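Ufm1-specific protease (Caenorhabditis elegans, PDB 5EJJ) cleaves the peptide bond after the C-terminal glycine of the ubiquitin-like modifier Ufm1 as a thiol protease, and helps certain odorant receptors reach the olfactory cilia. Local coordinates at residues Q9-N14 with F93-T98; E146-A151 with V274-I279; A167-V172 with L186-K191; L294-V299 with N327-K332; G395-S400 with P490-G495. All blocks are in the same frame, centred on the assembly; numbering follows the deposited sequence.

Contact 1 (Q9-N14 with F93-T98); sequences QAMFQN and FTLQLT
The helical turn that carries M11 faces the strand that carries L95 and L97, with M11 CA 11.2 Å from L95 CA, and only side chains meet. M11 supplies the whole of the first segment's touch. Its CG stands anti to the backbone N (chi1 176°) and the next torsion is also extended, which sends the sulfur straight out from the helix; only the last bond turns, swinging CE aside. The sulfur thereby meets L95 while the methyl heads for L97. M11 SD lies 3.9 Å from L95 CD1, the two chains sliding past one another in opposite directions rather than meeting end on. M11 CE approaches L97 CD2 more loosely, at 4.4 Å. Both leucines extend from the same side of the strand, as alternate residues do, whereas Q96 between them turns elsewhere and gives its backbone N to N114 OD1. V49 and F51 of strand 45-53 also touch M11, and F110 of helix 107-113 touches both M11 and L97. Strand 94-97 lies at an edge of its mixed sheet, hydrogen-bonded through its backbone to strand 74-81. A long thioether reaching from helix 8-19 to leucines of the sheet is thus part of the helix-on-sheet core of the N-terminal MPN domain.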
# COMPACT_ATOMS: atom_id res chain seq x y z
N GLN A 9 -12.18 -15.11 -0.78
CA GLN A 9 -12.62 -13.87 -1.43
C GLN A 9 -11.45 -13.23 -2.13
O GLN A 9 -11.53 -12.88 -3.31
CB GLN A 9 -13.19 -12.84 -0.44
CG GLN A 9 -14.39 -13.28 0.41
CD GLN A 9 -15.65 -13.59 -0.40
OE1 GLN A 9 -15.63 -13.57 -1.65
NE2 GLN A 9 -16.75 -13.89 0.31
N ALA A 10 -10.36 -13.10 -1.37
CA ALA A 10 -9.13 -12.46 -1.84
C ALA A 10 -8.67 -13.14 -3.13
O ALA A 10 -8.41 -12.47 -4.13
CB ALA A 10 -8.09 -12.53 -0.78
N MET A 11 -8.63 -14.47 -3.10
CA MET A 11 -8.32 -15.30 -4.27
C MET A 11 -9.19 -14.97 -5.47
O MET A 11 -8.65 -14.68 -6.53
CB MET A 11 -8.46 -16.78 -3.95
CG MET A 11 -8.24 -17.68 -5.16
SD MET A 11 -8.39 -19.46 -4.80
CE MET A 11 -10.10 -19.58 -4.26
N PHE A 12 -10.52 -15.03 -5.30
CA PHE A 12 -11.48 -14.71 -6.37
C PHE A 12 -11.20 -13.35 -6.97
O PHE A 12 -11.19 -13.18 -8.19
CB PHE A 12 -12.91 -14.71 -5.83
CG PHE A 12 -13.39 -16.04 -5.35
CD1 PHE A 12 -12.95 -17.21 -5.97
CD2 PHE A 12 -14.24 -16.13 -4.27
CE1 PHE A 12 -13.36 -18.45 -5.53
CE2 PHE A 12 -14.66 -17.37 -3.82
CZ PHE A 12 -14.22 -18.54 -4.45
N GLN A 13 -10.99 -12.38 -6.10
CA GLN A 13 -10.67 -11.04 -6.55
C GLN A 13 -9.38 -11.00 -7.36
O GLN A 13 -9.22 -10.15 -8.23
CB GLN A 13 -10.53 -10.12 -5.36
CG GLN A 13 -10.24 -8.71 -5.76
CD GLN A 13 -11.37 -8.14 -6.54
OE1 GLN A 13 -12.53 -8.41 -6.25
NE2 GLN A 13 -11.05 -7.34 -7.56
N ASN A 14 -8.44 -11.89 -7.08
CA ASN A 14 -7.22 -11.87 -7.85
C ASN A 14 -7.49 -12.37 -9.26
O ASN A 14 -7.05 -11.75 -10.22
CB ASN A 14 -6.14 -12.70 -7.19
CG ASN A 14 -5.29 -11.89 -6.22
OD1 ASN A 14 -5.47 -10.68 -6.04
ND2 ASN A 14 -4.34 -12.58 -5.58
N PHE A 93 0.69 -29.02 -2.58
CA PHE A 93 -0.71 -29.30 -2.94
C PHE A 93 -1.12 -28.60 -4.23
O PHE A 93 -0.39 -27.75 -4.75
CB PHE A 93 -1.68 -28.91 -1.83
CG PHE A 93 -1.71 -27.44 -1.53
CD1 PHE A 93 -2.43 -26.56 -2.32
CD2 PHE A 93 -1.00 -26.93 -0.44
CE1 PHE A 93 -2.44 -25.22 -2.05
CE2 PHE A 93 -1.00 -25.58 -0.16
CZ PHE A 93 -1.73 -24.72 -0.97
N THR A 94 -2.29 -28.98 -4.75
CA THR A 94 -2.89 -28.23 -5.86
C THR A 94 -4.34 -27.84 -5.58
O THR A 94 -5.17 -28.69 -5.22
CB THR A 94 -2.81 -28.98 -7.21
OG1 THR A 94 -1.44 -29.31 -7.49
CG2 THR A 94 -3.33 -28.09 -8.31
N LEU A 95 -4.66 -26.56 -5.73
CA LEU A 95 -6.04 -26.14 -5.61
C LEU A 95 -6.79 -26.61 -6.86
O LEU A 95 -6.28 -26.49 -7.99
CB LEU A 95 -6.17 -24.62 -5.47
CG LEU A 95 -5.56 -23.92 -4.25
CD1 LEU A 95 -5.83 -22.43 -4.36
CD2 LEU A 95 -6.13 -24.47 -2.97
N GLN A 96 -7.98 -27.16 -6.65
CA GLN A 96 -8.83 -27.51 -7.78
C GLN A 96 -9.87 -26.42 -7.96
O GLN A 96 -10.56 -26.05 -7.02
CB GLN A 96 -9.47 -28.87 -7.57
CG GLN A 96 -8.43 -29.98 -7.45
CD GLN A 96 -7.54 -30.07 -8.67
OE1 GLN A 96 -7.96 -29.77 -9.80
NE2 GLN A 96 -6.29 -30.48 -8.46
N LEU A 97 -9.95 -25.89 -9.17
CA LEU A 97 -10.79 -24.72 -9.41
C LEU A 97 -11.60 -24.88 -10.68
O LEU A 97 -11.21 -25.62 -11.58
CB LEU A 97 -9.92 -23.47 -9.53
CG LEU A 97 -9.08 -23.01 -8.35
CD1 LEU A 97 -8.46 -21.66 -8.69
CD2 LEU A 97 -9.91 -22.94 -7.09
N THR A 98 -12.72 -24.16 -10.75
CA THR A 98 -13.53 -24.14 -11.95
C THR A 98 -13.79 -22.68 -12.30
O THR A 98 -13.69 -21.81 -11.43
CB THR A 98 -14.89 -24.81 -11.72
OG1 THR A 98 -15.75 -23.89 -11.03
CG2 THR A 98 -14.72 -26.08 -10.89

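Contact 2 (E146-A151 with V274-I279); sequences EDVKSA and VTVNGI
T275 O accepts from I279 N at 3.0 Å, one of the main-chain bonds that keep the helical turn which presents T275 and V276 to V148. The setting is a helix-helix interface of an alpha/beta layer: helix 144-156 lies beside the C-terminal part of helix 253-280, and V148 also rests on W137 and L139 of strand 127-139. V148 therefore sits where two helices and a sheet meet. No hydrogen bond passes from one segment to the other, and the buried contact depends on branched side chains. The backbones come nearest at V148 and V276, whose CA atoms are 7.3 Å apart, an approach consistent with the modest size of these side chains. The fork of V148 is shared between two neighbours in sequence. Its CG1 methyl meets V276 CG2 at 3.5 Å, while the other branch is directed to T275, and in both pairs the side chains cross at a slant. On V276 the touching methyl is the one beside the backbone N, anti to the carbonyl carbon. Away from this apolar patch, D147 OD1 forms a salt bridge with R140 NH1. The remaining neighbour, T275, divides its two branches by polarity. Its OG1, beside its own backbone N (chi1 -65°), turns back to bond T271 O one helical turn earlier, which satisfies a buried hydroxyl within its own helix. The methyl is left to face the neighbouring helix, T275 CG2 standing 4.1 Å from V148 CG2.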
# COMPACT_ATOMS: atom_id res chain seq x y z
N GLU A 146 25.90 -13.00 -17.26
CA GLU A 146 26.21 -14.14 -16.42
C GLU A 146 26.93 -13.77 -15.13
O GLU A 146 26.97 -14.56 -14.16
CB GLU A 146 26.94 -15.23 -17.20
CG GLU A 146 25.98 -16.32 -17.69
CD GLU A 146 24.89 -16.69 -16.66
OE1 GLU A 146 23.69 -16.47 -16.95
OE2 GLU A 146 25.25 -17.22 -15.57
N ASP A 147 27.49 -12.57 -15.12
CA ASP A 147 28.14 -12.05 -13.92
C ASP A 147 27.10 -11.60 -12.92
O ASP A 147 27.16 -12.01 -11.75
CB ASP A 147 29.08 -10.91 -14.26
CG ASP A 147 30.36 -11.39 -14.90
OD1 ASP A 147 30.76 -12.56 -14.64
OD2 ASP A 147 30.96 -10.60 -15.65
N VAL A 148 26.16 -10.76 -13.37
CA VAL A 148 25.06 -10.32 -12.50
C VAL A 148 24.35 -11.50 -11.82
O VAL A 148 24.06 -11.44 -10.63
CB VAL A 148 24.05 -9.41 -13.24
CG1 VAL A 148 22.64 -9.93 -13.10
CG2 VAL A 148 24.09 -8.02 -12.67
N LYS A 149 24.11 -12.56 -12.57
CA LYS A 149 23.62 -13.78 -11.98
C LYS A 149 24.62 -14.28 -10.91
O LYS A 149 24.24 -14.54 -9.78
CB LYS A 149 23.37 -14.82 -13.08
CG LYS A 149 22.75 -16.14 -12.63
CD LYS A 149 22.25 -16.95 -13.84
CE LYS A 149 21.96 -18.42 -13.51
NZ LYS A 149 23.17 -19.30 -13.41
N SER A 150 25.90 -14.36 -11.26
CA SER A 150 26.89 -14.93 -10.34
C SER A 150 27.18 -14.07 -9.10
O SER A 150 27.55 -14.61 -8.04
CB SER A 150 28.21 -15.21 -11.07
OG SER A 150 29.27 -15.40 -10.12
N ALA A 151 27.04 -12.75 -9.24
CA ALA A 151 27.32 -11.84 -8.14
C ALA A 151 26.31 -12.13 -7.06
O ALA A 151 26.64 -12.28 -5.87
CB ALA A 151 27.22 -10.42 -8.60
N VAL A 274 15.70 -7.83 -12.56
CA VAL A 274 15.24 -6.66 -13.30
C VAL A 274 16.36 -6.21 -14.21
O VAL A 274 16.14 -5.84 -15.35
CB VAL A 274 14.86 -5.49 -12.38
CG1 VAL A 274 14.27 -4.38 -13.18
CG2 VAL A 274 13.84 -5.93 -11.37
N THR A 275 17.57 -6.24 -13.67
CA THR A 275 18.76 -5.84 -14.42
C THR A 275 18.98 -6.69 -15.66
O THR A 275 19.09 -6.15 -16.75
CB THR A 275 19.99 -5.91 -13.52
OG1 THR A 275 19.85 -4.93 -12.48
CG2 THR A 275 21.23 -5.61 -14.33
N VAL A 276 19.04 -8.01 -15.48
CA VAL A 276 19.15 -8.93 -16.60
C VAL A 276 18.08 -8.64 -17.66
O VAL A 276 18.40 -8.49 -18.83
CB VAL A 276 19.06 -10.42 -16.15
CG1 VAL A 276 18.65 -11.32 -17.31
CG2 VAL A 276 20.38 -10.88 -15.58
N ASN A 277 16.82 -8.55 -17.24
CA ASN A 277 15.71 -8.20 -18.11
C ASN A 277 16.00 -6.97 -18.98
O ASN A 277 15.78 -6.99 -20.19
CB ASN A 277 14.45 -7.95 -17.28
CG ASN A 277 13.17 -8.01 -18.10
OD1 ASN A 277 12.77 -9.09 -18.54
ND2 ASN A 277 12.51 -6.86 -18.28
N GLY A 278 16.47 -5.90 -18.37
CA GLY A 278 16.77 -4.69 -19.13
C GLY A 278 17.97 -4.84 -20.06
O GLY A 278 18.07 -4.17 -21.08
N ILE A 279 18.89 -5.73 -19.71
CA ILE A 279 20.03 -6.03 -20.56
C ILE A 279 19.57 -6.76 -21.82
O ILE A 279 19.86 -6.32 -22.93
CB ILE A 279 21.06 -6.89 -19.80
CG1 ILE A 279 21.89 -6.03 -18.86
CG2 ILE A 279 21.97 -7.63 -20.75
CD1 ILE A 279 22.83 -6.87 -18.03

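Contact 3 (A167-V172 with L186-K191); sequences AEHGLV and LDKFSK
The tight hairpin between strands 163-166 and 171-173, at the edge of a five-stranded mixed sheet, brings H169 and L171 against F189 of the short, weakly bonded helix 187-190. F189 points the edge of its ring at the face of H169, a T-shaped pair with centroids 4.9 Å apart and planes at 87°. The edge is presented by two carbons: F189 CE2 lies 3.7 Å above the imidazole plane, over its centre, and F189 CZ is 3.6 Å from H169 ND1. With CG beside its backbone N and anti to the carbonyl carbon (chi1 -55°), F189 directs the ring to H169 and L171 alike. L171 reaches it from another direction, at a slant, its CD1 methyl 3.8 Å from F189 CE1. The hairpin carries a G1 beta bulge: G170 and L171 both face N166 of the partner strand, and G170 adopts a positive phi of 63°, readily accepted by glycine. L171 is further enclosed by F202 of strand 199-205 and by Y185, while F189 also touches I200 of that same strand. On the helical side, K188 CG lies 4.1 Å above the centre of one face of F189, so the aliphatic start of the lysine lines the ring. Its charged end stops near the imidazole, K188 NZ being 4.2 Å from H169 ND1 without a bond; such a neighbour would be expected to disfavour protonation of the histidine. The turn beneath F189 is held at L186 O, which accepts from F189 N and S190 N on opposite faces of its carbonyl plane, with a weak third bond from S190 OG.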
# COMPACT_ATOMS: atom_id res chain seq x y z
N ALA A 167 20.05 1.44 17.97
CA ALA A 167 20.74 1.97 19.15
C ALA A 167 19.79 2.58 20.18
O ALA A 167 20.00 2.40 21.39
CB ALA A 167 21.81 2.96 18.74
N GLU A 168 18.76 3.27 19.71
CA GLU A 168 17.73 3.85 20.58
C GLU A 168 16.98 2.83 21.44
O GLU A 168 16.17 3.19 22.28
CB GLU A 168 16.71 4.63 19.72
CG GLU A 168 15.77 5.57 20.49
CD GLU A 168 14.52 5.93 19.69
OE1 GLU A 168 14.40 5.45 18.55
OE2 GLU A 168 13.65 6.68 20.21
N HIS A 169 17.23 1.55 21.24
CA HIS A 169 16.55 0.54 22.03
C HIS A 169 17.47 -0.61 22.36
O HIS A 169 17.06 -1.57 23.01
CB HIS A 169 15.33 0.00 21.29
CG HIS A 169 14.27 1.03 21.05
ND1 HIS A 169 13.32 1.34 21.99
CD2 HIS A 169 14.00 1.79 19.96
CE1 HIS A 169 12.50 2.26 21.50
NE2 HIS A 169 12.89 2.55 20.27
N GLY A 170 18.72 -0.54 21.90
CA GLY A 170 19.68 -1.58 22.24
C GLY A 170 19.28 -2.94 21.70
O GLY A 170 19.32 -3.97 22.39
N LEU A 171 18.90 -2.93 20.43
CA LEU A 171 18.46 -4.12 19.73
C LEU A 171 19.54 -4.56 18.76
O LEU A 171 20.11 -3.74 18.02
CB LEU A 171 17.18 -3.79 18.97
CG LEU A 171 16.03 -3.44 19.90
CD1 LEU A 171 14.77 -3.16 19.11
CD2 LEU A 171 15.85 -4.62 20.83
N VAL A 172 19.83 -5.85 18.77
CA VAL A 172 20.79 -6.37 17.82
C VAL A 172 20.28 -7.68 17.20
O VAL A 172 19.94 -8.64 17.90
CB VAL A 172 22.23 -6.49 18.45
CG1 VAL A 172 22.20 -7.27 19.74
CG2 VAL A 172 23.20 -7.14 17.50
N LEU A 186 11.21 -9.03 20.23
CA LEU A 186 10.67 -7.67 19.99
C LEU A 186 9.19 -7.49 20.35
O LEU A 186 8.57 -6.51 19.89
CB LEU A 186 10.87 -7.19 18.55
CG LEU A 186 12.22 -7.04 17.86
CD1 LEU A 186 12.68 -8.40 17.44
CD2 LEU A 186 12.06 -6.17 16.64
N ASP A 187 8.65 -8.41 21.15
CA ASP A 187 7.23 -8.41 21.48
C ASP A 187 6.70 -7.05 21.90
O ASP A 187 5.61 -6.65 21.50
CB ASP A 187 6.92 -9.44 22.54
CG ASP A 187 6.91 -10.83 21.98
OD1 ASP A 187 7.40 -11.00 20.85
OD2 ASP A 187 6.43 -11.76 22.68
N LYS A 188 7.49 -6.34 22.69
CA LYS A 188 7.17 -4.96 23.05
C LYS A 188 6.76 -4.12 21.83
O LYS A 188 5.87 -3.28 21.93
CB LYS A 188 8.36 -4.33 23.80
CG LYS A 188 8.38 -2.81 23.77
CD LYS A 188 9.38 -2.21 24.77
CE LYS A 188 10.84 -2.55 24.44
NZ LYS A 188 11.80 -1.45 24.81
N PHE A 189 7.38 -4.37 20.68
CA PHE A 189 7.16 -3.53 19.49
C PHE A 189 6.20 -4.13 18.48
O PHE A 189 5.64 -3.40 17.67
CB PHE A 189 8.46 -3.31 18.72
CG PHE A 189 9.57 -2.75 19.54
CD1 PHE A 189 10.45 -3.60 20.18
CD2 PHE A 189 9.75 -1.37 19.64
CE1 PHE A 189 11.48 -3.08 20.93
CE2 PHE A 189 10.78 -0.86 20.38
CZ PHE A 189 11.65 -1.71 21.03
N SER A 190 6.07 -5.44 18.48
CA SER A 190 5.32 -6.07 17.42
C SER A 190 3.94 -6.56 17.83
O SER A 190 3.36 -7.39 17.13
CB SER A 190 6.12 -7.24 16.85
OG SER A 190 6.47 -8.19 17.84
N LYS A 191 3.40 -6.04 18.93
CA LYS A 191 2.29 -6.71 19.62
C LYS A 191 0.95 -6.66 18.90
O LYS A 191 0.40 -7.69 18.49
CB LYS A 191 2.12 -6.24 21.05
CG LYS A 191 1.46 -7.29 21.95
CD LYS A 191 0.81 -6.67 23.18
CE LYS A 191 -0.05 -7.66 23.96
NZ LYS A 191 -0.89 -6.96 25.00

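Contact 4 (L294-V299 with N327-K332); sequences LPPGWV and NLPSSK
Beyond N327, whose OD1 accepts from F51 N of strand 45-53, L328 is the first residue of its segment to touch the loop opposite. One methyl does the work: L328 CD2 lies 3.8 Å from P295 CB, and the same methyl comes within 4.2 Å of W298 NE1, slanted to the indole. L328 CG sits beside its own backbone N (chi1 -55°), which turns the branch across to these two residues. They are themselves paired, for P295 CG rests 3.7 Å above the centre of the indole face, so the leucine meets a ready-made proline-tryptophan pair. The two residues are the first and last of a type II beta turn, which brings them close together. Its closing bond runs from W298 N to P295 O at 3.2 Å, and its third position is held by G297, with a phi of 100°. P329 follows and meets the corner of the turn, its CD 4.2 Å from P296 CG. N17 of helix 8-19 touches P329 as well, so the MPN-domain helix borders this junction of loops. After the two serines, K332 starts out toward the first loop, and its NZ is hydrogen-bonded to N376 OD1, a residue of the peptidase C78 range.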
# COMPACT_ATOMS: atom_id res chain seq x y z
N LEU A 294 1.94 -1.75 -0.35
CA LEU A 294 0.88 -2.59 0.19
C LEU A 294 -0.26 -2.45 -0.78
O LEU A 294 -1.08 -1.57 -0.64
CB LEU A 294 0.43 -2.07 1.55
CG LEU A 294 -0.74 -2.83 2.17
CD1 LEU A 294 -0.42 -4.28 2.19
CD2 LEU A 294 -0.97 -2.35 3.59
N PRO A 295 -0.29 -3.30 -1.81
CA PRO A 295 -1.34 -3.21 -2.82
C PRO A 295 -2.71 -3.30 -2.18
O PRO A 295 -2.82 -3.80 -1.06
CB PRO A 295 -1.09 -4.43 -3.69
CG PRO A 295 0.39 -4.59 -3.63
CD PRO A 295 0.73 -4.29 -2.19
N PRO A 296 -3.74 -2.78 -2.87
CA PRO A 296 -5.11 -2.85 -2.36
C PRO A 296 -5.50 -4.30 -2.10
O PRO A 296 -5.36 -5.15 -2.99
CB PRO A 296 -5.94 -2.25 -3.51
CG PRO A 296 -5.09 -2.42 -4.71
CD PRO A 296 -3.70 -2.16 -4.21
N GLY A 297 -5.95 -4.58 -0.89
CA GLY A 297 -6.47 -5.89 -0.56
C GLY A 297 -5.47 -6.74 0.17
O GLY A 297 -5.85 -7.59 0.98
N TRP A 298 -4.20 -6.51 -0.15
CA TRP A 298 -3.09 -7.31 0.40
C TRP A 298 -2.86 -7.18 1.91
O TRP A 298 -3.09 -6.13 2.50
CB TRP A 298 -1.81 -6.91 -0.31
CG TRP A 298 -1.66 -7.46 -1.67
CD1 TRP A 298 -2.62 -7.64 -2.59
CD2 TRP A 298 -0.44 -7.93 -2.25
NE1 TRP A 298 -2.08 -8.20 -3.74
CE2 TRP A 298 -0.74 -8.38 -3.54
CE3 TRP A 298 0.88 -8.01 -1.80
CZ2 TRP A 298 0.22 -8.91 -4.38
CZ3 TRP A 298 1.82 -8.52 -2.63
CH2 TRP A 298 1.49 -8.97 -3.91
N VAL A 299 -2.39 -8.24 2.54
CA VAL A 299 -2.18 -8.21 3.98
C VAL A 299 -0.73 -8.52 4.32
O VAL A 299 -0.38 -8.69 5.49
CB VAL A 299 -3.07 -9.19 4.71
CG1 VAL A 299 -4.48 -8.82 4.52
CG2 VAL A 299 -2.84 -10.59 4.18
N ASN A 327 -1.43 -9.84 -10.10
CA ASN A 327 -2.89 -9.75 -10.18
C ASN A 327 -3.42 -8.47 -9.56
O ASN A 327 -4.39 -8.51 -8.81
CB ASN A 327 -3.57 -10.95 -9.53
CG ASN A 327 -3.22 -12.26 -10.20
OD1 ASN A 327 -3.57 -13.33 -9.71
ND2 ASN A 327 -2.52 -12.20 -11.32
N LEU A 328 -2.76 -7.36 -9.85
CA LEU A 328 -3.27 -6.07 -9.41
C LEU A 328 -4.40 -5.65 -10.35
O LEU A 328 -4.54 -6.20 -11.44
CB LEU A 328 -2.15 -5.04 -9.41
CG LEU A 328 -0.96 -5.48 -8.57
CD1 LEU A 328 0.12 -4.39 -8.54
CD2 LEU A 328 -1.43 -5.83 -7.18
N PRO A 329 -5.23 -4.68 -9.92
CA PRO A 329 -6.36 -4.27 -10.76
C PRO A 329 -5.95 -3.17 -11.73
O PRO A 329 -5.09 -2.35 -11.39
CB PRO A 329 -7.36 -3.73 -9.74
CG PRO A 329 -6.50 -3.17 -8.63
CD PRO A 329 -5.22 -3.99 -8.61
N SER A 330 -6.55 -3.16 -12.92
CA SER A 330 -6.13 -2.26 -14.01
C SER A 330 -6.82 -0.90 -14.06
O SER A 330 -6.42 -0.01 -14.80
CB SER A 330 -6.33 -2.96 -15.34
OG SER A 330 -7.67 -3.39 -15.46
N SER A 331 -7.84 -0.72 -13.24
CA SER A 331 -8.59 0.51 -13.21
C SER A 331 -7.84 1.73 -12.65
O SER A 331 -8.34 2.85 -12.74
CB SER A 331 -9.86 0.31 -12.37
OG SER A 331 -9.53 0.25 -10.99
N LYS A 332 -6.66 1.51 -12.06
CA LYS A 332 -5.96 2.58 -11.32
C LYS A 332 -4.49 2.26 -11.02
O LYS A 332 -4.07 1.11 -11.13
CB LYS A 332 -6.71 2.91 -10.02
CG LYS A 332 -6.91 1.73 -9.07
CD LYS A 332 -7.78 2.10 -7.87
CE LYS A 332 -7.75 0.98 -6.83
NZ LYS A 332 -8.41 1.34 -5.53

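Contact 5 (G395-S400 with P490-G495); sequences GCAYRS and PVMIGG
A397 and S400 lie on one side of helix 396-409 and pack on M492 of strand 491-494, in the helix-against-antiparallel-sheet core of a clan CA, papain-like cysteine protease. C396, probably the catalytic thiol, stands near the N-terminal end of this helix.

The apolar contacts all pass through M492. Its CG is anti to the backbone N (chi1 175°), and the chain then bends at the next torsion (chi2 -93°), which spreads the thioether along the helix instead of pointing it end on. The base of the side chain consequently meets S400, M492 CG lying 4.1 Å from S400 CB, while the terminal methyl arrives at A397, M492 CE being 4.3 Å from A397 CB. I450 of helix 447-457 and A499 of strand 499-507 touch both A397 and M492, closing the apolar cluster.

Among the polar links, backbone bonds join strand 491-494 to strands 499-507 and 552-557, so M492 projects from within the sheet. R399, from another side of the helix, forms a salt bridge through NE with D391 OD2. The side chain of S400 is about 8 Å from that of H522, the probable catalytic histidine. S400 has a double role: its CB packs on the methionine, whereas its hydroxyl oxygen, OG, placed beside the backbone N, is hydrogen-bonded to T501 OG1.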
# COMPACT_ATOMS: atom_id res chain seq x y z
N GLY A 395 -7.55 29.98 6.66
CA GLY A 395 -7.03 28.82 5.94
C GLY A 395 -7.87 27.55 5.86
O GLY A 395 -7.54 26.67 5.06
N CYS A 396 -8.93 27.44 6.67
CA CYS A 396 -9.73 26.21 6.77
C CYS A 396 -9.93 25.44 5.45
O CYS A 396 -9.79 24.22 5.39
CB CYS A 396 -11.08 26.44 7.49
SG CYS A 396 -12.26 27.69 6.83
N ALA A 397 -10.23 26.17 4.38
CA ALA A 397 -10.48 25.52 3.10
C ALA A 397 -9.18 25.19 2.38
O ALA A 397 -9.15 24.27 1.57
CB ALA A 397 -11.36 26.39 2.23
N TYR A 398 -8.12 25.93 2.67
CA TYR A 398 -6.82 25.63 2.09
C TYR A 398 -6.38 24.24 2.53
O TYR A 398 -5.90 23.43 1.73
CB TYR A 398 -5.77 26.63 2.58
CG TYR A 398 -5.81 27.98 1.92
CD1 TYR A 398 -6.31 29.08 2.60
CD2 TYR A 398 -5.32 28.17 0.64
CE1 TYR A 398 -6.34 30.32 2.01
CE2 TYR A 398 -5.34 29.40 0.03
CZ TYR A 398 -5.86 30.48 0.73
OH TYR A 398 -5.89 31.72 0.15
N ARG A 399 -6.55 24.00 3.82
CA ARG A 399 -6.17 22.74 4.43
C ARG A 399 -6.92 21.58 3.78
O ARG A 399 -6.31 20.55 3.47
CB ARG A 399 -6.42 22.80 5.94
CG ARG A 399 -5.63 23.91 6.63
CD ARG A 399 -4.24 24.01 6.01
NE ARG A 399 -3.27 24.70 6.85
CZ ARG A 399 -1.96 24.57 6.72
NH1 ARG A 399 -1.45 23.76 5.80
NH2 ARG A 399 -1.14 25.23 7.53
N SER A 400 -8.23 21.74 3.58
CA SER A 400 -9.02 20.70 2.92
C SER A 400 -8.55 20.51 1.50
O SER A 400 -8.62 19.41 0.95
CB SER A 400 -10.50 21.04 2.92
OG SER A 400 -11.05 20.73 4.18
N PRO A 490 -11.52 12.26 -1.15
CA PRO A 490 -12.12 12.98 -0.02
C PRO A 490 -12.95 14.13 -0.58
O PRO A 490 -12.66 14.66 -1.66
CB PRO A 490 -10.91 13.51 0.77
CG PRO A 490 -9.71 12.83 0.17
CD PRO A 490 -10.08 12.49 -1.24
N VAL A 491 -14.00 14.50 0.15
CA VAL A 491 -14.94 15.51 -0.32
C VAL A 491 -14.80 16.77 0.50
O VAL A 491 -14.81 16.72 1.74
CB VAL A 491 -16.39 14.98 -0.24
CG1 VAL A 491 -17.39 16.11 -0.34
CG2 VAL A 491 -16.62 13.96 -1.34
N MET A 492 -14.63 17.90 -0.18
CA MET A 492 -14.67 19.17 0.52
C MET A 492 -16.09 19.70 0.56
O MET A 492 -16.74 19.91 -0.49
CB MET A 492 -13.73 20.20 -0.10
CG MET A 492 -13.85 21.59 0.55
SD MET A 492 -15.01 22.76 -0.24
CE MET A 492 -14.76 24.17 0.83
N ILE A 493 -16.57 19.88 1.79
CA ILE A 493 -17.90 20.41 2.05
C ILE A 493 -17.76 21.89 2.37
O ILE A 493 -17.06 22.29 3.32
CB ILE A 493 -18.63 19.60 3.17
CG1 ILE A 493 -20.02 20.16 3.47
CG2 ILE A 493 -17.82 19.56 4.45
CD1 ILE A 493 -21.03 19.85 2.45
N GLY A 494 -18.38 22.72 1.53
CA GLY A 494 -18.37 24.16 1.68
C GLY A 494 -19.46 24.60 2.63
O GLY A 494 -20.59 24.88 2.22
N GLY A 495 -19.11 24.63 3.91
CA GLY A 495 -20.01 25.06 4.96
C GLY A 495 -20.27 26.53 4.78
O GLY A 495 -19.76 27.12 3.83

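In the fold
The five contacts trace the modular build of the enzyme. Contact 1 lies in the N-terminal MPN domain. Contacts 2 and 3 belong to the next alpha/beta part, with strands 127-139 and 171-173 in one mixed sheet but contact centres 37 Å apart; contact 3 falls between the two segments of contact 2 along the chain. Contact 4 follows and lies between contacts 1 and 5: its centre is about 16 Å from that of contact 1, and N14 and N327 touch. Contact 5, in the peptidase part, is about 29 Å from contact 4, centre to centre. The probable catalytic cysteine sits far from the MPN domain, which modulates both substrate recognition and deufmylation activity.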